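Local coordinates for flavin reductase domain protein, FMN-binding (Shewanella baltica, PDB 3HMZ) that binds flavin mononucleotide and probably acts as an NAD(P)H-linked oxidoreductase of the flavoredoxin family, at residues H28-L33 with S180-A185; V44-W49 with Q91-V96; I82-V87 with G128-L133. All blocks are in the same frame, centred on the assembly; numbering follows the deposited sequence.

Interaction 1 closes the widest loop of the three, and interactions 2 and 3 are nested inside it. Their own segments alternate along the sequence: 44-49, 82-87, 91-96, 128-133. The three centres lie about 9 to 11 Å apart. Interactions 1 and 3 meet on the main antiparallel sheet, where strand 32-38 runs between strands 41-55 and 79-84. Helix 90-96 follows strand 79-84 in the chain and packs on strand 41-55 in interaction 2. Interactions 1 and 2 both touch FMN and the second subunit. Strand 41-55, helix 90-96 and the late strand 181-185 each contribute to the flavin pocket.

Interaction 1: H28-L33 with S180-A185; sequences HGPTVL and SLHYIA. With FMN (flavin mononucleotide), chain B.
Thr31 OG1 stands anti to the carbonyl carbon (chi1 -68°), and there it accepts a hydrogen bond from Tyr183 N at 3.0 Å. Ser180 OG sits between its own backbone N and carbonyl carbon (chi1 53°). In this position it is gripped by two imidazoles. His28 NE2 is hydrogen-bonded to Ser180 OG at 3.0 Å, with the hydroxyl at the edge of the His28 ring and in its plane. His182 NE2 is hydrogen-bonded to the same Ser180 OG at 2.8 Å. Pro30 CA lies over one face of the His182 ring, a CH-pi contact. Thr31 N donates to Leu181 O at 2.8 Å. The Tyr183 ring is layered between Ala185 N on one face and the FMN methyl C7M on the other, with Tyr183 CG 3.2 Å from C7M. Tyr183 OH is hydrogen-bonded to Gly186 O. An alanine here would probably leave the flavin methyl without its aromatic cover and Gly186 O without that hydroxyl. His182 ND1 makes a weak hydrogen bond to Gly29 O and another to His28 O of the second subunit, placing the contact at the dimer interface. Strand 181-185 pairs with strand 188-197, while the 28-31 loop leads into strand 32-38 of the main sheet.

Interaction 2: V44-W49 with Q91-V96; sequences VMAAAW and QLTHRV. With FMN (flavin mononucleotide), chain B.
Thr93 is the first residue of helix 91-96 to meet the strand. Its carbonyl O lies 3.6 Å from Ala46 CB, and its methyl CG2 is near the same CB. The hydroxyl has its partner elsewhere: Thr93 OG1 is hydrogen-bonded to Gln89 O, just before the helix begins. His94 comes next and points away from the strand, but it still borders the flavin. Its O and CD2 lie near the FMN methyl C8M, and its NE2 makes a weak hydrogen bond to Gly186 O. The helix crosses strand 44-47 nearly at a right angle (98°), with the two axes 6.6 Å apart. This is the FMN-binding split barrel of the flavin reductase-like family, with an antiparallel barrel strand lining the cofactor. Val96 buries the most surface in this contact. Its CG2 lies in the crowded position between backbone N and carbonyl carbon, and packs against Val44 CG1 and Ala46 CB, 4.3 Å from each. Val96 CB rests 3.7 Å from Val44 O. Val96 O receives a CA-H...O contact from selenomethionine Met45 CA at 3.6 Å. Lys107 NZ is hydrogen-bonded to both Val96 O and Val44 O, which ties helix end to strand. The backbone of 44-49 itself holds the flavin. Ala46 O accepts a hydrogen bond from FMN O2' at 2.8 Å. Ala48 N donates to FMN N5 at 3.0 Å. Trp49 N donates to FMN O4 at 2.9 Å, and Trp49 NE1 is hydrogen-bonded to Asn27 OD1 of the second subunit.

Interaction 3: I82-V87 with G128-L133; sequences IQVPTV and GCSAWL. With EDO (1,2-ethanediol), chain E.
Ile82 and Leu133 form an antiparallel hydrogen-bonded pair, with Ile82 N to Leu133 O at 2.9 Å and Leu133 N to Ile82 O at 2.7 Å, and the strand axes run 168° apart. Val84 N donates to Ala131 O at 2.9 Å, and Ser130 N donates to Val84 O. Gln83 and Trp132 are a non-hydrogen-bonded pair. Gln83 OE1 comes to the edge of the indole, in its plane, 3.4 Å from Trp132 CD1. The amide and ring planes stand 86° apart. Both polar groups turn to Val126: its N is hydrogen-bonded to Gln83 OE1 and its O to Trp132 NE1. Gln83 CG, placed by chi1 of 52°, also touches Cys129 SG at 3.8 Å. On the other face of the sheet Val84 CG2 packs on Ala131 CB at 4.1 Å, and the Ile82 and Leu133 side chains meet loosely. Farther along, one water links Pro85 O to Ser130 OG and another links Thr86 OG1 to Gly128 O. Gly128 N donates to an ethanediol, probably from the crystallisation liquor. Gln83 NE2 is hydrogen-bonded to Leu33 O and Ser35 OG on strand 32-38, which flanks strand 79-84. Strand 149-160 flanks strand 131-138, so this pair lies inside the main sheet.

Interaction 1: H28-L33 with S180-A185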
loop_
_atom_site.group_PDB
_atom_site.type_symbol
_atom_site.label_atom_id
_atom_site.label_comp_id
_atom_site.label_asym_id
_atom_site.label_seq_id
_atom_site.Cartn_x
_atom_site.Cartn_y
_atom_site.Cartn_z
ATOM N N HIS A 28 6.236 2.960 0.547
ATOM C CA HIS A 28 6.402 2.264 -0.710
ATOM C C HIS A 28 5.449 1.054 -0.883
ATOM O O HIS A 28 5.525 0.341 -1.883
ATOM C CB HIS A 28 7.853 1.866 -0.918
ATOM C CG HIS A 28 8.373 0.916 0.102
ATOM N ND1 HIS A 28 8.378 1.196 1.456
ATOM C CD2 HIS A 28 8.990 -0.272 -0.048
ATOM C CE1 HIS A 28 8.923 0.176 2.099
ATOM N NE2 HIS A 28 9.295 -0.735 1.208
ATOM N N GLY A 29 4.546 0.844 0.091
ATOM C CA GLY A 29 3.515 -0.162 0.026
ATOM C C GLY A 29 3.951 -1.629 0.108
ATOM O O GLY A 29 3.380 -2.486 -0.570
ATOM N N PRO A 30 4.893 -1.946 1.002
ATOM C CA PRO A 30 5.280 -3.346 1.109
ATOM C C PRO A 30 4.175 -4.219 1.714
ATOM O O PRO A 30 3.354 -3.747 2.493
ATOM C CB PRO A 30 6.446 -3.296 2.111
ATOM C CG PRO A 30 6.107 -2.114 3.021
ATOM C CD PRO A 30 5.528 -1.125 2.049
ATOM N N THR A 31 4.235 -5.496 1.389
ATOM C CA THR A 31 3.474 -6.513 2.084
ATOM C C THR A 31 4.176 -6.665 3.443
ATOM O O THR A 31 5.402 -6.603 3.527
ATOM C CB THR A 31 3.454 -7.796 1.270
ATOM O OG1 THR A 31 2.681 -7.537 0.088
ATOM C CG2 THR A 31 2.864 -8.922 2.042
ATOM N N VAL A 32 3.375 -6.792 4.502
ATOM C CA VAL A 32 3.878 -6.858 5.851
ATOM C C VAL A 32 3.540 -8.150 6.541
ATOM O O VAL A 32 2.763 -8.960 6.015
ATOM C CB VAL A 32 3.341 -5.674 6.701
ATOM C CG1 VAL A 32 3.648 -4.333 6.012
ATOM C CG2 VAL A 32 1.824 -5.772 6.929
ATOM N N LEU A 33 4.168 -8.350 7.696
ATOM C CA LEU A 33 3.739 -9.406 8.630
ATOM C C LEU A 33 3.044 -8.702 9.795
ATOM O O LEU A 33 3.523 -7.699 10.307
ATOM C CB LEU A 33 4.896 -10.267 9.137
ATOM C CG LEU A 33 5.834 -10.796 8.073
ATOM C CD1 LEU A 33 6.964 -11.557 8.778
ATOM C CD2 LEU A 33 5.144 -11.626 7.012
ATOM N N SER A 180 12.238 -5.227 0.248
ATOM C CA SER A 180 10.882 -5.552 0.647
ATOM C C SER A 180 10.161 -6.333 -0.455
ATOM O O SER A 180 10.572 -6.320 -1.622
ATOM C CB SER A 180 10.108 -4.288 1.022
ATOM O OG SER A 180 10.167 -3.290 -0.007
ATOM N N LEU A 181 9.117 -7.035 -0.032
ATOM C CA LEU A 181 8.274 -7.842 -0.863
ATOM C C LEU A 181 6.921 -7.189 -1.044
ATOM O O LEU A 181 6.362 -6.642 -0.111
ATOM C CB LEU A 181 8.065 -9.209 -0.231
ATOM C CG LEU A 181 9.254 -10.163 -0.192
ATOM C CD1 LEU A 181 8.956 -11.370 0.768
ATOM C CD2 LEU A 181 9.584 -10.651 -1.608
ATOM N N HIS A 182 6.408 -7.311 -2.277
ATOM C CA HIS A 182 5.172 -6.654 -2.729
ATOM C C HIS A 182 4.342 -7.704 -3.441
ATOM O O HIS A 182 4.634 -8.087 -4.557
ATOM C CB HIS A 182 5.526 -5.441 -3.600
ATOM C CG HIS A 182 6.400 -4.438 -2.903
ATOM N ND1 HIS A 182 5.923 -3.226 -2.453
ATOM C CD2 HIS A 182 7.688 -4.510 -2.482
ATOM C CE1 HIS A 182 6.899 -2.585 -1.825
ATOM N NE2 HIS A 182 7.967 -3.361 -1.797
ATOM N N TYR A 183 3.365 -8.237 -2.733
ATOM C CA TYR A 183 2.597 -9.381 -3.224
ATOM C C TYR A 183 1.654 -9.078 -4.345
ATOM O O TYR A 183 1.050 -8.018 -4.362
ATOM C CB TYR A 183 1.767 -9.932 -2.076
ATOM C CG TYR A 183 1.036 -11.213 -2.326
ATOM C CD1 TYR A 183 1.722 -12.333 -2.732
ATOM C CD2 TYR A 183 -0.321 -11.342 -1.995
ATOM C CE1 TYR A 183 1.069 -13.562 -2.906
ATOM C CE2 TYR A 183 -0.975 -12.577 -2.148
ATOM C CZ TYR A 183 -0.268 -13.675 -2.582
ATOM O OH TYR A 183 -0.928 -14.891 -2.692
ATOM N N ILE A 184 1.508 -10.028 -5.269
ATOM C CA ILE A 184 0.404 -9.956 -6.251
ATOM C C ILE A 184 -0.613 -11.063 -5.999
ATOM O O ILE A 184 -1.764 -10.781 -5.593
ATOM C CB ILE A 184 0.887 -9.968 -7.710
ATOM C CG1 ILE A 184 1.791 -8.767 -7.975
ATOM C CG2 ILE A 184 -0.320 -9.973 -8.642
ATOM C CD1 ILE A 184 1.120 -7.389 -7.706
ATOM N N ALA A 185 -0.213 -12.310 -6.243
ATOM C CA ALA A 185 -1.138 -13.432 -6.153
ATOM C C ALA A 185 -0.391 -14.744 -6.176
ATOM O O ALA A 185 0.744 -14.834 -6.641
ATOM C CB ALA A 185 -2.167 -13.366 -7.340
HETATM N N1 FMN B . -5.292 -11.743 5.079
HETATM C C2 FMN B . -5.907 -10.593 5.514
HETATM O O2 FMN B . -6.843 -10.681 6.309
HETATM N N3 FMN B . -5.438 -9.370 5.073
HETATM C C4 FMN B . -4.411 -9.242 4.190
HETATM O O4 FMN B . -4.068 -8.088 3.821
HETATM C C4A FMN B . -3.807 -10.426 3.737
HETATM N N5 FMN B . -2.743 -10.385 2.853
HETATM C C5A FMN B . -1.998 -11.513 2.542
HETATM C C6 FMN B . -0.816 -11.420 1.791
HETATM C C7 FMN B . -0.080 -12.553 1.459
HETATM C C7M FMN B . 1.189 -12.435 0.674
HETATM C C8 FMN B . -0.534 -13.805 1.882
HETATM C C8M FMN B . 0.226 -15.070 1.538
HETATM C C9 FMN B . -1.699 -13.878 2.632
HETATM C C9A FMN B . -2.458 -12.772 2.984
HETATM N N10 FMN B . -3.619 -12.831 3.750
HETATM C C10 FMN B . -4.245 -11.673 4.183
HETATM C "C1'" FMN B . -4.104 -14.122 4.351
HETATM C "C2'" FMN B . -3.648 -14.387 5.793
HETATM O "O2'" FMN B . -2.256 -14.084 5.984
HETATM C "C3'" FMN B . -3.938 -15.860 6.058
HETATM O "O3'" FMN B . -5.348 -16.062 6.033
HETATM C "C4'" FMN B . -3.259 -16.415 7.326
HETATM O "O4'" FMN B . -3.226 -17.832 7.187
HETATM C "C5'" FMN B . -3.952 -16.044 8.621
HETATM O "O5'" FMN B . -3.248 -16.692 9.681
HETATM P P FMN B . -3.901 -16.792 11.139
HETATM O O1P FMN B . -2.944 -17.712 11.876
HETATM O O2P FMN B . -4.026 -15.422 11.744
HETATM O O3P FMN B . -5.273 -17.398 10.993
HETATM O O HOH W 1 8.114 -6.473 2.575
#

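Interaction 2: V44-W49 with Q91-V96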
loop_
_atom_site.group_PDB
_atom_site.type_symbol
_atom_site.label_atom_id
_atom_site.label_comp_id
_atom_site.label_asym_id
_atom_site.label_seq_id
_atom_site.Cartn_x
_atom_site.Cartn_y
_atom_site.Cartn_z
ATOM N N VAL A 44 1.560 -14.832 13.928
ATOM C CA VAL A 44 2.024 -14.006 12.820
ATOM C C VAL A 44 1.218 -14.437 11.568
ATOM O O VAL A 44 1.058 -15.618 11.312
ATOM C CB VAL A 44 3.547 -14.199 12.548
ATOM C CG1 VAL A 44 4.027 -13.297 11.354
ATOM C CG2 VAL A 44 4.397 -14.016 13.829
HETATM N N MSE A 45 0.774 -13.456 10.783
HETATM C CA MSE A 45 0.193 -13.680 9.461
HETATM C C MSE A 45 0.760 -12.657 8.472
HETATM O O MSE A 45 1.414 -11.699 8.881
HETATM C CB MSE A 45 -1.336 -13.562 9.483
HETATM C CG MSE A 45 -1.869 -12.185 9.886
HETATM SE SE MSE A 45 -3.760 -12.006 9.667
HETATM C CE MSE A 45 -3.836 -10.860 8.125
ATOM N N ALA A 46 0.503 -12.892 7.188
ATOM C CA ALA A 46 0.894 -11.959 6.127
ATOM C C ALA A 46 -0.285 -11.027 5.830
ATOM O O ALA A 46 -1.460 -11.450 5.851
ATOM C CB ALA A 46 1.315 -12.678 4.867
ATOM N N ALA A 47 0.019 -9.756 5.584
ATOM C CA ALA A 47 -0.976 -8.779 5.138
ATOM C C ALA A 47 -0.421 -7.886 4.036
ATOM O O ALA A 47 0.542 -7.141 4.261
ATOM C CB ALA A 47 -1.525 -7.906 6.287
ATOM N N ALA A 48 -1.000 -7.989 2.834
ATOM C CA ALA A 48 -0.714 -7.007 1.794
ATOM C C ALA A 48 -1.473 -5.700 2.029
ATOM O O ALA A 48 -1.014 -4.630 1.612
ATOM C CB ALA A 48 -1.075 -7.547 0.421
ATOM N N TRP A 49 -2.642 -5.776 2.693
ATOM C CA TRP A 49 -3.544 -4.613 2.790
ATOM C C TRP A 49 -3.342 -3.811 4.056
ATOM O O TRP A 49 -4.235 -3.652 4.864
ATOM C CB TRP A 49 -4.985 -5.040 2.563
ATOM C CG TRP A 49 -5.232 -5.665 1.236
ATOM C CD1 TRP A 49 -4.379 -5.732 0.170
ATOM C CD2 TRP A 49 -6.447 -6.262 0.796
ATOM N NE1 TRP A 49 -4.968 -6.395 -0.905
ATOM C CE2 TRP A 49 -6.246 -6.714 -0.544
ATOM C CE3 TRP A 49 -7.704 -6.469 1.400
ATOM C CZ2 TRP A 49 -7.237 -7.363 -1.252
ATOM C CZ3 TRP A 49 -8.676 -7.122 0.684
ATOM C CH2 TRP A 49 -8.442 -7.558 -0.625
ATOM N N GLN A 91 9.742 -17.314 1.688
ATOM C CA GLN A 91 8.997 -18.536 2.051
ATOM C C GLN A 91 8.228 -18.314 3.346
ATOM O O GLN A 91 7.061 -18.685 3.441
ATOM C CB GLN A 91 9.886 -19.781 2.215
ATOM C CG GLN A 91 10.893 -20.085 1.139
ATOM C CD GLN A 91 10.416 -19.981 -0.283
ATOM O OE1 GLN A 91 9.298 -20.354 -0.603
ATOM N NE2 GLN A 91 11.329 -19.562 -1.189
ATOM N N LEU A 92 8.868 -17.690 4.335
ATOM C CA LEU A 92 8.227 -17.393 5.611
ATOM C C LEU A 92 6.947 -16.590 5.405
ATOM O O LEU A 92 5.888 -16.888 5.983
ATOM C CB LEU A 92 9.172 -16.628 6.539
ATOM C CG LEU A 92 8.733 -16.227 7.955
ATOM C CD1 LEU A 92 9.950 -15.969 8.892
ATOM C CD2 LEU A 92 7.837 -14.998 7.968
ATOM N N THR A 93 7.054 -15.577 4.540
ATOM C CA THR A 93 5.915 -14.664 4.309
ATOM C C THR A 93 4.742 -15.392 3.678
ATOM O O THR A 93 3.601 -15.298 4.149
ATOM C CB THR A 93 6.352 -13.460 3.487
ATOM O OG1 THR A 93 7.395 -12.763 4.191
ATOM C CG2 THR A 93 5.189 -12.508 3.209
ATOM N N HIS A 94 5.049 -16.183 2.666
ATOM C CA HIS A 94 3.997 -16.934 2.013
ATOM C C HIS A 94 3.391 -17.988 2.938
ATOM O O HIS A 94 2.175 -18.156 2.974
ATOM C CB HIS A 94 4.535 -17.561 0.731
ATOM C CG HIS A 94 3.451 -18.108 -0.136
ATOM N ND1 HIS A 94 3.198 -19.447 -0.168
ATOM C CD2 HIS A 94 2.477 -17.512 -0.869
ATOM C CE1 HIS A 94 2.169 -19.678 -0.973
ATOM N NE2 HIS A 94 1.716 -18.520 -1.422
ATOM N N ARG A 95 4.241 -18.633 3.742
ATOM C CA ARG A 95 3.787 -19.686 4.655
ATOM C C ARG A 95 2.874 -19.160 5.739
ATOM O O ARG A 95 1.821 -19.759 6.008
ATOM C CB ARG A 95 4.965 -20.431 5.287
ATOM C CG ARG A 95 5.699 -21.345 4.335
ATOM C CD ARG A 95 6.838 -22.050 5.072
ATOM N NE ARG A 95 7.670 -22.800 4.149
ATOM C CZ ARG A 95 8.585 -23.686 4.515
ATOM N NH1 ARG A 95 8.767 -23.966 5.789
ATOM N NH2 ARG A 95 9.301 -24.309 3.594
ATOM N N VAL A 96 3.255 -18.052 6.381
ATOM C CA VAL A 96 2.395 -17.492 7.447
ATOM C C VAL A 96 1.079 -16.943 6.903
ATOM O O VAL A 96 0.130 -16.796 7.664
ATOM C CB VAL A 96 3.074 -16.432 8.340
ATOM C CG1 VAL A 96 4.318 -17.055 9.063
ATOM C CG2 VAL A 96 3.462 -15.190 7.558
HETATM N N1 FMN B . -5.292 -11.743 5.079
HETATM C C2 FMN B . -5.907 -10.593 5.514
HETATM O O2 FMN B . -6.843 -10.681 6.309
HETATM N N3 FMN B . -5.438 -9.370 5.073
HETATM C C4 FMN B . -4.411 -9.242 4.190
HETATM O O4 FMN B . -4.068 -8.088 3.821
HETATM C C4A FMN B . -3.807 -10.426 3.737
HETATM N N5 FMN B . -2.743 -10.385 2.853
HETATM C C5A FMN B . -1.998 -11.513 2.542
HETATM C C6 FMN B . -0.816 -11.420 1.791
HETATM C C7 FMN B . -0.080 -12.553 1.459
HETATM C C7M FMN B . 1.189 -12.435 0.674
HETATM C C8 FMN B . -0.534 -13.805 1.882
HETATM C C8M FMN B . 0.226 -15.070 1.538
HETATM C C9 FMN B . -1.699 -13.878 2.632
HETATM C C9A FMN B . -2.458 -12.772 2.984
HETATM N N10 FMN B . -3.619 -12.831 3.750
HETATM C C10 FMN B . -4.245 -11.673 4.183
HETATM C "C1'" FMN B . -4.104 -14.122 4.351
HETATM C "C2'" FMN B . -3.648 -14.387 5.793
HETATM O "O2'" FMN B . -2.256 -14.084 5.984
HETATM C "C3'" FMN B . -3.938 -15.860 6.058
HETATM O "O3'" FMN B . -5.348 -16.062 6.033
HETATM C "C4'" FMN B . -3.259 -16.415 7.326
HETATM O "O4'" FMN B . -3.226 -17.832 7.187
HETATM C "C5'" FMN B . -3.952 -16.044 8.621
HETATM O "O5'" FMN B . -3.248 -16.692 9.681
HETATM P P FMN B . -3.901 -16.792 11.139
HETATM O O1P FMN B . -2.944 -17.712 11.876
HETATM O O2P FMN B . -4.026 -15.422 11.744
HETATM O O3P FMN B . -5.273 -17.398 10.993
#

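Interaction 3: I82-V87 with G128-L133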
loop_
_atom_site.group_PDB
_atom_site.type_symbol
_atom_site.label_atom_id
_atom_site.label_comp_id
_atom_site.label_asym_id
_atom_site.label_seq_id
_atom_site.Cartn_x
_atom_site.Cartn_y
_atom_site.Cartn_z
ATOM N N ILE A 82 3.350 -4.435 13.203
ATOM C CA ILE A 82 3.449 -4.474 11.725
ATOM C C ILE A 82 4.939 -4.438 11.432
ATOM O O ILE A 82 5.672 -3.593 11.941
ATOM C CB ILE A 82 2.761 -3.276 11.064
ATOM C CG1 ILE A 82 1.241 -3.335 11.311
ATOM C CG2 ILE A 82 3.068 -3.192 9.560
ATOM C CD1 ILE A 82 0.555 -4.564 10.716
ATOM N N GLN A 83 5.401 -5.388 10.638
ATOM C CA GLN A 83 6.811 -5.459 10.300
ATOM C C GLN A 83 6.995 -5.786 8.832
ATOM O O GLN A 83 6.159 -6.424 8.217
ATOM C CB GLN A 83 7.567 -6.443 11.215
ATOM C CG GLN A 83 6.961 -7.845 11.329
ATOM C CD GLN A 83 6.428 -8.133 12.688
ATOM O OE1 GLN A 83 7.237 -8.267 13.624
ATOM N NE2 GLN A 83 5.101 -8.264 12.815
ATOM N N VAL A 84 8.102 -5.300 8.288
ATOM C CA VAL A 84 8.406 -5.378 6.868
ATOM C C VAL A 84 9.347 -6.535 6.601
ATOM O O VAL A 84 10.532 -6.450 6.950
ATOM C CB VAL A 84 9.017 -4.037 6.381
ATOM C CG1 VAL A 84 9.278 -4.094 4.897
ATOM C CG2 VAL A 84 8.066 -2.826 6.687
ATOM N N PRO A 85 8.858 -7.608 5.975
ATOM C CA PRO A 85 9.727 -8.732 5.672
ATOM C C PRO A 85 10.657 -8.412 4.485
ATOM O O PRO A 85 10.463 -7.430 3.753
ATOM C CB PRO A 85 8.741 -9.862 5.354
ATOM C CG PRO A 85 7.604 -9.159 4.766
ATOM C CD PRO A 85 7.476 -7.911 5.608
ATOM N N THR A 86 11.654 -9.265 4.351
ATOM C CA THR A 86 12.661 -9.162 3.315
ATOM C C THR A 86 12.484 -10.266 2.281
ATOM O O THR A 86 11.800 -11.258 2.521
ATOM C CB THR A 86 14.050 -9.328 3.907
ATOM O OG1 THR A 86 14.161 -10.668 4.382
ATOM C CG2 THR A 86 14.330 -8.288 4.983
ATOM N N VAL A 87 13.169 -10.102 1.153
ATOM C CA VAL A 87 13.235 -11.148 0.110
ATOM C C VAL A 87 13.740 -12.472 0.703
ATOM O O VAL A 87 13.253 -13.529 0.335
ATOM C CB VAL A 87 14.079 -10.688 -1.082
ATOM C CG1 VAL A 87 14.514 -11.892 -1.953
ATOM C CG2 VAL A 87 13.308 -9.656 -1.881
ATOM N N GLY A 128 14.589 -10.855 11.655
ATOM C CA GLY A 128 15.009 -10.854 10.268
ATOM C C GLY A 128 14.341 -9.817 9.391
ATOM O O GLY A 128 14.758 -9.608 8.248
ATOM N N CYS A 129 13.270 -9.179 9.885
ATOM C CA CYS A 129 12.583 -8.152 9.104
ATOM C C CYS A 129 13.476 -6.908 9.044
ATOM O O CYS A 129 14.488 -6.809 9.762
ATOM C CB CYS A 129 11.259 -7.798 9.760
ATOM S SG CYS A 129 10.108 -9.203 9.765
ATOM N N SER A 130 13.118 -5.993 8.155
ATOM C CA SER A 130 13.851 -4.741 8.026
ATOM C C SER A 130 13.353 -3.638 8.961
ATOM O O SER A 130 14.099 -2.711 9.238
ATOM C CB SER A 130 13.852 -4.253 6.588
ATOM O OG SER A 130 12.541 -4.056 6.148
ATOM N N ALA A 131 12.087 -3.708 9.366
ATOM C CA ALA A 131 11.483 -2.644 10.154
ATOM C C ALA A 131 10.288 -3.179 10.898
ATOM O O ALA A 131 9.655 -4.150 10.447
ATOM C CB ALA A 131 11.041 -1.486 9.200
ATOM N N TRP A 132 9.994 -2.545 12.045
ATOM C CA TRP A 132 8.912 -2.934 12.928
ATOM C C TRP A 132 8.211 -1.690 13.463
ATOM O O TRP A 132 8.877 -0.707 13.803
ATOM C CB TRP A 132 9.433 -3.715 14.124
ATOM C CG TRP A 132 10.294 -4.910 13.807
ATOM C CD1 TRP A 132 9.895 -6.212 13.777
ATOM C CD2 TRP A 132 11.697 -4.909 13.521
ATOM N NE1 TRP A 132 10.953 -7.027 13.447
ATOM C CE2 TRP A 132 12.069 -6.248 13.276
ATOM C CE3 TRP A 132 12.655 -3.911 13.397
ATOM C CZ2 TRP A 132 13.360 -6.597 12.968
ATOM C CZ3 TRP A 132 13.928 -4.249 13.098
ATOM C CH2 TRP A 132 14.275 -5.589 12.880
ATOM N N LEU A 133 6.882 -1.763 13.546
ATOM C CA LEU A 133 6.044 -0.711 14.062
ATOM C C LEU A 133 5.115 -1.313 15.130
ATOM O O LEU A 133 4.302 -2.200 14.815
ATOM C CB LEU A 133 5.226 -0.076 12.939
ATOM C CG LEU A 133 5.993 0.548 11.751
ATOM C CD1 LEU A 133 6.361 -0.453 10.647
ATOM C CD2 LEU A 133 5.170 1.709 11.128
HETATM C C1 EDO E . 17.035 -8.730 15.661
HETATM O O1 EDO E . 16.504 -8.676 16.999
HETATM C C2 EDO E . 15.918 -9.135 14.723
HETATM O O2 EDO E . 16.307 -9.305 13.368
HETATM O O HOH W 2 12.487 -5.304 3.648
HETATM O O HOH W 3 15.787 -11.356 6.536
#